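Long-range contact in LPXTG cell wall surface protein (Streptococcus gordonii, PDB 4IGB), which is a cell-wall-anchored surface protein, probably an adhesin, of which this chain holds the N-terminal N1 and N2 domains: residues C[87-92]-C[109-114]. Numbering follows the deposited sequence.
Sequences FENPLS and YLNFNK
Leu91 and Phe112 meet where strands 90-92 and 109-114 run antiparallel, with 161° between their N-to-C directions. Phe112 N donates to Leu91 O at 2.8 Å, almost in line with the carbonyl. Asn89 N donates to Asn113 O at 3.0 Å. This donor stands well above the carbonyl plane, where the chain turns a corner at Glu88 and Asn89. There Asn89 CA also gives a C-H...O contact to Phe112 O (3.3 Å). Pro90 CD sits 3.2 Å from Phe112 O, and Pro90 CG touches Phe112 CB. The Pro90 and Phe112 side chains cross at about a right angle.

Leu91 and Phe112 share one face of the sheet. Leu91 O lies at the edge of the Phe112 ring, and Leu91 CB packs against Phe112 CD1. Phe139 and Phe140 meet this ring edge-to-face.

Glu88, Ser92, Asn111 and Lys114 take the opposite face. Ser92 CB lies 3.7 Å from Asn111 OD1. One water accepts from Asn89 ND2 and donates to Asn111 OD1 (2.6 Å) and Phe112 O. A second accepts from Asn89 ND2 and donates to Asn113 OD1. Asn113 ND2 bonds to Thr178 and Asp176. A bend at chi2 (-72°) lays the Glu88 carboxylate alongside the lysine chain, with Glu88 OE2 3.6 Å from Lys114 CE. Glu88 OE2 and Lys114 NZ are 4.5 Å apart, too far for a salt bridge, so any attraction is probably weak.

Asn113 and Lys114 form a classic beta bulge opposite Asp176. The contact belongs to the antiparallel hairpin of strands 85-101 and 104-119, which lies between strands 39-44 and 171-183 in an antiparallel sheet of the N-terminal domain.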
loop_
_atom_site.group_PDB
_atom_site.type_symbol
_atom_site.label_atom_id
_atom_site.label_comp_id
_atom_site.label_asym_id
_atom_site.label_seq_id
_atom_site.Cartn_x
_atom_site.Cartn_y
_atom_site.Cartn_z
ATOM N N PHE C 87 -10.447 12.008 21.284
ATOM C CA PHE C 87 -10.439 13.098 20.331
ATOM C C PHE C 87 -10.939 12.583 18.984
ATOM O O PHE C 87 -10.288 11.761 18.339
ATOM C CB PHE C 87 -9.035 13.695 20.237
ATOM C CG PHE C 87 -8.519 14.216 21.551
ATOM C CD1 PHE C 87 -8.483 15.577 21.806
ATOM C CD2 PHE C 87 -8.093 13.342 22.539
ATOM C CE1 PHE C 87 -8.014 16.062 23.019
ATOM C CE2 PHE C 87 -7.624 13.815 23.754
ATOM C CZ PHE C 87 -7.584 15.173 23.995
ATOM N N GLU C 88 -12.123 13.039 18.586
ATOM C CA GLU C 88 -12.706 12.654 17.307
ATOM C C GLU C 88 -12.132 13.513 16.187
ATOM O O GLU C 88 -11.933 14.708 16.358
ATOM C CB GLU C 88 -14.229 12.804 17.350
ATOM C CG GLU C 88 -14.908 11.953 18.410
ATOM C CD GLU C 88 -14.898 10.477 18.065
ATOM O OE1 GLU C 88 -14.450 10.140 16.949
ATOM O OE2 GLU C 88 -15.343 9.658 18.904
ATOM N N ASN C 89 -11.849 12.886 15.049
ATOM C CA ASN C 89 -11.419 13.598 13.848
ATOM C C ASN C 89 -10.491 14.784 14.082
ATOM O O ASN C 89 -10.759 15.879 13.589
ATOM C CB ASN C 89 -12.647 14.079 13.078
ATOM C CG ASN C 89 -13.485 12.937 12.556
ATOM O OD1 ASN C 89 -14.628 12.750 12.971
ATOM N ND2 ASN C 89 -12.918 12.159 11.637
ATOM N N PRO C 90 -9.378 14.566 14.805
ATOM C CA PRO C 90 -8.512 15.681 15.197
ATOM C C PRO C 90 -7.612 16.204 14.085
ATOM O O PRO C 90 -7.104 17.314 14.196
ATOM C CB PRO C 90 -7.646 15.067 16.295
ATOM C CG PRO C 90 -7.577 13.628 15.939
ATOM C CD PRO C 90 -8.918 13.288 15.371
ATOM N N LEU C 91 -7.395 15.422 13.035
ATOM C CA LEU C 91 -6.379 15.791 12.059
ATOM C C LEU C 91 -6.594 15.103 10.727
ATOM O O LEU C 91 -6.756 13.888 10.662
ATOM C CB LEU C 91 -4.979 15.471 12.597
ATOM C CG LEU C 91 -3.813 15.933 11.718
ATOM C CD1 LEU C 91 -3.786 17.441 11.580
ATOM C CD2 LEU C 91 -2.472 15.428 12.259
ATOM N N SER C 92 -6.592 15.893 9.662
ATOM C CA SER C 92 -6.766 15.362 8.330
ATOM C C SER C 92 -5.705 15.962 7.421
ATOM O O SER C 92 -5.539 17.187 7.369
ATOM C CB SER C 92 -8.168 15.681 7.818
ATOM O OG SER C 92 -8.330 15.198 6.504
ATOM N N TYR C 109 -3.804 10.699 1.267
ATOM C CA TYR C 109 -4.607 11.336 2.277
ATOM C C TYR C 109 -4.425 10.500 3.520
ATOM O O TYR C 109 -4.401 9.270 3.457
ATOM C CB TYR C 109 -6.082 11.401 1.842
ATOM C CG TYR C 109 -6.285 12.338 0.673
ATOM C CD1 TYR C 109 -6.638 13.667 0.877
ATOM C CD2 TYR C 109 -6.076 11.910 -0.634
ATOM C CE1 TYR C 109 -6.796 14.539 -0.193
ATOM C CE2 TYR C 109 -6.239 12.774 -1.708
ATOM C CZ TYR C 109 -6.597 14.086 -1.478
ATOM O OH TYR C 109 -6.752 14.951 -2.532
ATOM N N LEU C 110 -4.246 11.176 4.645
ATOM C CA LEU C 110 -4.103 10.500 5.916
ATOM C C LEU C 110 -5.053 11.161 6.907
ATOM O O LEU C 110 -4.912 12.331 7.254
ATOM C CB LEU C 110 -2.659 10.552 6.397
ATOM C CG LEU C 110 -2.350 9.647 7.583
ATOM C CD1 LEU C 110 -2.481 8.182 7.158
ATOM C CD2 LEU C 110 -0.945 9.948 8.131
ATOM N N ASN C 111 -6.046 10.403 7.340
ATOM C CA ASN C 111 -7.094 10.954 8.172
ATOM C C ASN C 111 -7.085 10.277 9.531
ATOM O O ASN C 111 -7.260 9.060 9.620
ATOM C CB ASN C 111 -8.441 10.714 7.490
ATOM C CG ASN C 111 -9.485 11.708 7.906
ATOM O OD1 ASN C 111 -9.370 12.346 8.947
ATOM N ND2 ASN C 111 -10.519 11.849 7.090
ATOM N N PHE C 112 -6.873 11.052 10.589
ATOM C CA PHE C 112 -7.062 10.521 11.933
ATOM C C PHE C 112 -8.540 10.528 12.309
ATOM O O PHE C 112 -9.098 11.563 12.673
ATOM C CB PHE C 112 -6.214 11.281 12.953
ATOM C CG PHE C 112 -4.753 10.977 12.845
ATOM C CD1 PHE C 112 -4.002 11.509 11.817
ATOM C CD2 PHE C 112 -4.137 10.137 13.756
ATOM C CE1 PHE C 112 -2.663 11.214 11.701
ATOM C CE2 PHE C 112 -2.799 9.850 13.653
ATOM C CZ PHE C 112 -2.057 10.385 12.617
ATOM N N ASN C 113 -9.167 9.361 12.207
ATOM C CA ASN C 113 -10.582 9.215 12.503
ATOM C C ASN C 113 -10.863 9.439 13.972
ATOM O O ASN C 113 -11.915 9.945 14.347
ATOM C CB ASN C 113 -11.054 7.827 12.092
ATOM C CG ASN C 113 -10.803 7.553 10.632
ATOM O OD1 ASN C 113 -11.181 8.352 9.774
ATOM N ND2 ASN C 113 -10.134 6.440 10.336
ATOM N N LYS C 114 -9.911 9.042 14.803
ATOM C CA LYS C 114 -10.054 9.172 16.239
ATOM C C LYS C 114 -8.699 8.926 16.859
ATOM O O LYS C 114 -7.923 8.110 16.361
ATOM C CB LYS C 114 -11.053 8.146 16.773
ATOM C CG LYS C 114 -11.371 8.298 18.251
ATOM C CD LYS C 114 -11.954 7.013 18.841
ATOM C CE LYS C 114 -13.356 6.720 18.334
ATOM N NZ LYS C 114 -13.857 5.402 18.829
HETATM O O HOH W 1 -10.391 13.942 10.794
HETATM O O HOH W 2 -13.243 10.414 9.935
HETATM O O HOH W 3 -7.163 13.351 4.865
#